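Local structure of D-alanine--D-alanine ligase (Acinetobacter baumannii ACICU, 5D8D) at residues A[99-104]-A[172-177]. The protein joins two molecules of D-alanine into D-alanyl-D-alanine at the expense of ATP, a step of peptidoglycan biosynthesis. Numbering follows the deposited sequence.
Sequences DKVKTK and VVMAEK
Met174 reaches from the strand to the first turn of the helix, where its methyl CE lies 3.7 Å from Val101 CG1 and equally 3.7 Å from Lys104 CD. Its CG lies in the gap between N and C (chi1 54°), and bends at the next two torsions complete the path of this unbranched, flexible chain to the helix. Val101 and Met174 run antiparallel alongside each other, a compact branched side chain against a long one. More loosely, Lys100 CB lies 4.3 Å from Met174 SD before the chain turns off to put NZ on the carbonyl of Pro141.

The polar part joins Lys104 to Glu176, two residues on from Met174 and so on the same face of the strand. Lys104 thus serves twice: CD packs on the Met174 methyl and the ammonium forms a salt bridge with Glu176, although OE1, too close to a neighbour, is doubtfully placed. Glu176 comes across as an extended chain with CG anti to the backbone N (chi1 -173°). Its other oxygen, OE2, pairs with Lys140, and Lys104 NZ also bonds to Thr114, so each charged group has a second partner, probably easing its burial.

Asp99 is the N-cap, immediately before the helix, a place suited to its short carboxylate: OD1 accepts from Lys102 N at 3.1 Å, the bond nearly straight (164°) but arriving from above the carboxylate plane. OD2 forms a salt bridge with Lys102 NZ and also bonds to Gln92 of the second subunit.

Helix 100-108 lies against one face of the antiparallel sheet of the ATP-grasp region, where strand 173-177, part of the predicted ATP-binding range, runs between strands 117-120 and 137-141; Lys100 and Thr103 of the same helix also touch strand 264-270, at Glu268, a predicted magnesium ligand, and Val269.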
ATOM      1  N   ASP A  99       1.627  -2.602   7.456  1.00 50.52           N
ATOM      2  CA  ASP A  99       0.469  -3.432   7.816  1.00 50.80           C
ATOM      3  C   ASP A  99       0.936  -4.910   7.902  1.00 50.90           C
ATOM      4  O   ASP A  99       1.313  -5.547   6.892  1.00 43.66           O
ATOM      5  CB  ASP A  99      -0.602  -3.230   6.732  1.00 55.36           C
ATOM      6  CG  ASP A  99      -2.005  -3.747   7.116  1.00 55.86           C
ATOM      7  OD1 ASP A  99      -2.160  -4.849   7.665  1.00 61.20           O
ATOM      8  OD2 ASP A  99      -2.981  -3.046   6.814  1.00 59.78           O
ATOM      9  N   LYS A 100       0.918  -5.440   9.121  1.00 53.40           N
ATOM     10  CA  LYS A 100       1.339  -6.818   9.367  1.00 55.01           C
ATOM     11  C   LYS A 100       0.483  -7.832   8.624  1.00 55.70           C
ATOM     12  O   LYS A 100       1.031  -8.779   8.010  1.00 53.51           O
ATOM     13  CB  LYS A 100       1.353  -7.144  10.861  1.00 55.93           C
ATOM     14  CG  LYS A 100       2.479  -6.470  11.607  1.00 56.36           C
ATOM     15  CD  LYS A 100       2.405  -6.776  13.091  1.00 61.46           C
ATOM     16  CE  LYS A 100       3.328  -5.877  13.900  1.00 61.75           C
ATOM     17  NZ  LYS A 100       2.771  -4.509  14.076  1.00 64.29           N
ATOM     18  N   VAL A 101      -0.839  -7.629   8.609  1.00 53.93           N
ATOM     19  CA  VAL A 101      -1.671  -8.632   7.938  1.00 48.66           C
ATOM     20  C   VAL A 101      -1.490  -8.553   6.444  1.00 49.63           C
ATOM     21  O   VAL A 101      -1.373  -9.624   5.805  1.00 55.02           O
ATOM     22  CB  VAL A 101      -3.167  -8.719   8.356  1.00 51.25           C
ATOM     23  CG1 VAL A 101      -3.474  -7.964   9.646  1.00 49.10           C
ATOM     24  CG2 VAL A 101      -4.130  -8.393   7.215  1.00 51.44           C
ATOM     25  N   LYS A 102      -1.422  -7.332   5.877  1.00 45.51           N
ATOM     26  CA  LYS A 102      -1.275  -7.218   4.414  1.00 44.58           C
ATOM     27  C   LYS A 102       0.059  -7.719   3.942  1.00 44.08           C
ATOM     28  O   LYS A 102       0.145  -8.324   2.883  1.00 50.20           O
ATOM     29  CB  LYS A 102      -1.559  -5.802   3.892  1.00 49.23           C
ATOM     30  CG  LYS A 102      -3.030  -5.433   4.014  1.00 48.57           C
ATOM     31  CD  LYS A 102      -3.360  -4.172   3.262  1.00 52.02           C
ATOM     32  CE  LYS A 102      -4.831  -3.816   3.415  1.00 49.15           C
ATOM     33  NZ  LYS A 102      -5.135  -3.237   4.736  1.00 47.47           N
ATOM     34  N   THR A 103       1.103  -7.490   4.741  1.00 47.09           N
ATOM     35  CA  THR A 103       2.418  -8.088   4.497  1.00 43.96           C
ATOM     36  C   THR A 103       2.331  -9.638   4.439  1.00 43.88           C
ATOM     37  O   THR A 103       2.891 -10.267   3.549  1.00 40.85           O
ATOM     38  CB  THR A 103       3.419  -7.634   5.571  1.00 40.81           C
ATOM     39  OG1 THR A 103       3.636  -6.222   5.468  1.00 42.60           O
ATOM     40  CG2 THR A 103       4.759  -8.305   5.376  1.00 45.57           C
ATOM     41  N   LYS A 104       1.646 -10.238   5.401  1.00 45.40           N
ATOM     42  CA  LYS A 104       1.541 -11.708   5.452  1.00 51.02           C
ATOM     43  C   LYS A 104       0.696 -12.283   4.309  1.00 50.20           C
ATOM     44  O   LYS A 104       1.026 -13.332   3.770  1.00 44.54           O
ATOM     45  CB  LYS A 104       0.975 -12.179   6.782  1.00 49.19           C
ATOM     46  CG  LYS A 104       1.923 -12.054   7.947  1.00 52.69           C
ATOM     47  CD  LYS A 104       1.112 -11.994   9.241  1.00 58.27           C
ATOM     48  CE  LYS A 104       1.689 -12.784  10.391  1.00 61.21           C
ATOM     49  NZ  LYS A 104       1.533 -14.264  10.223  1.00 61.86           N
ATOM     50  N   VAL A 172      -7.854  -1.923  14.470  1.00 96.76           N
ATOM     51  CA  VAL A 172      -7.696  -3.286  13.905  1.00 93.09           C
ATOM     52  C   VAL A 172      -6.461  -4.042  14.503  1.00 85.57           C
ATOM     53  O   VAL A 172      -5.342  -3.512  14.587  1.00 75.44           O
ATOM     54  CB  VAL A 172      -7.759  -3.273  12.340  1.00 93.50           C
ATOM     55  CG1 VAL A 172      -6.729  -2.327  11.716  1.00 94.85           C
ATOM     56  CG2 VAL A 172      -7.651  -4.689  11.773  1.00 93.39           C
ATOM     57  N   VAL A 173      -6.703  -5.282  14.940  1.00 83.91           N
ATOM     58  CA  VAL A 173      -5.759  -6.093  15.748  1.00 77.12           C
ATOM     59  C   VAL A 173      -5.761  -7.525  15.163  1.00 77.35           C
ATOM     60  O   VAL A 173      -6.806  -7.992  14.667  1.00 70.56           O
ATOM     61  CB  VAL A 173      -6.184  -6.066  17.248  1.00 74.04           C
ATOM     62  CG1 VAL A 173      -5.412  -7.063  18.091  1.00 75.00           C
ATOM     63  CG2 VAL A 173      -6.031  -4.665  17.838  1.00 72.24           C
ATOM     64  N   MET A 174      -4.598  -8.197  15.166  1.00 80.89           N
ATOM     65  CA  MET A 174      -4.499  -9.621  14.720  1.00 78.67           C
ATOM     66  C   MET A 174      -4.033 -10.550  15.832  1.00 75.18           C
ATOM     67  O   MET A 174      -3.096 -10.230  16.558  1.00 75.32           O
ATOM     68  CB  MET A 174      -3.594  -9.829  13.492  1.00 72.22           C
ATOM     69  CG  MET A 174      -2.167  -9.295  13.568  1.00 77.45           C
ATOM     70  SD  MET A 174      -0.902 -10.259  12.672  1.00 79.86           S
ATOM     71  CE  MET A 174      -1.779 -10.892  11.241  1.00 78.36           C
ATOM     72  N   ALA A 175      -4.718 -11.684  15.967  1.00 75.88           N
ATOM     73  CA  ALA A 175      -4.231 -12.793  16.779  1.00 75.86           C
ATOM     74  C   ALA A 175      -3.467 -13.730  15.845  1.00 71.87           C
ATOM     75  O   ALA A 175      -4.049 -14.279  14.916  1.00 75.44           O
ATOM     76  CB  ALA A 175      -5.380 -13.518  17.469  1.00 75.40           C
ATOM     77  N   GLU A 176      -2.170 -13.898  16.093  1.00 70.14           N
ATOM     78  CA  GLU A 176      -1.307 -14.779  15.308  1.00 71.10           C
ATOM     79  C   GLU A 176      -0.954 -16.021  16.160  1.00 75.36           C
ATOM     80  O   GLU A 176      -0.698 -15.892  17.378  1.00 67.68           O
ATOM     81  CB  GLU A 176      -0.049 -13.990  14.929  1.00 70.92           C
ATOM     82  CG  GLU A 176       0.929 -14.656  13.958  1.00 71.95           C
ATOM     83  CD  GLU A 176       2.218 -13.838  13.743  1.00 74.25           C
ATOM     84  OE1 GLU A 176       2.762 -13.871  12.622  1.00 64.08           O
ATOM     85  OE2 GLU A 176       2.699 -13.158  14.691  1.00 74.71           O
ATOM     86  N   LYS A 177      -0.945 -17.205  15.528  1.00 74.14           N
ATOM     87  CA  LYS A 177      -0.491 -18.469  16.165  1.00 73.76           C
ATOM     88  C   LYS A 177       0.918 -18.353  16.749  1.00 73.78           C
ATOM     89  O   LYS A 177       1.835 -18.024  16.011  1.00 72.42           O
ATOM     90  CB  LYS A 177      -0.491 -19.596  15.126  1.00 75.79           C
ATOM     91  CG  LYS A 177       0.132 -20.911  15.570  1.00 78.81           C
ATOM     92  CD  LYS A 177      -0.271 -22.069  14.657  1.00 85.95           C
ATOM     93  CE  LYS A 177       0.725 -23.237  14.685  1.00 87.06           C
ATOM     94  NZ  LYS A 177       0.048 -24.509  15.068  1.00 87.14           N
TER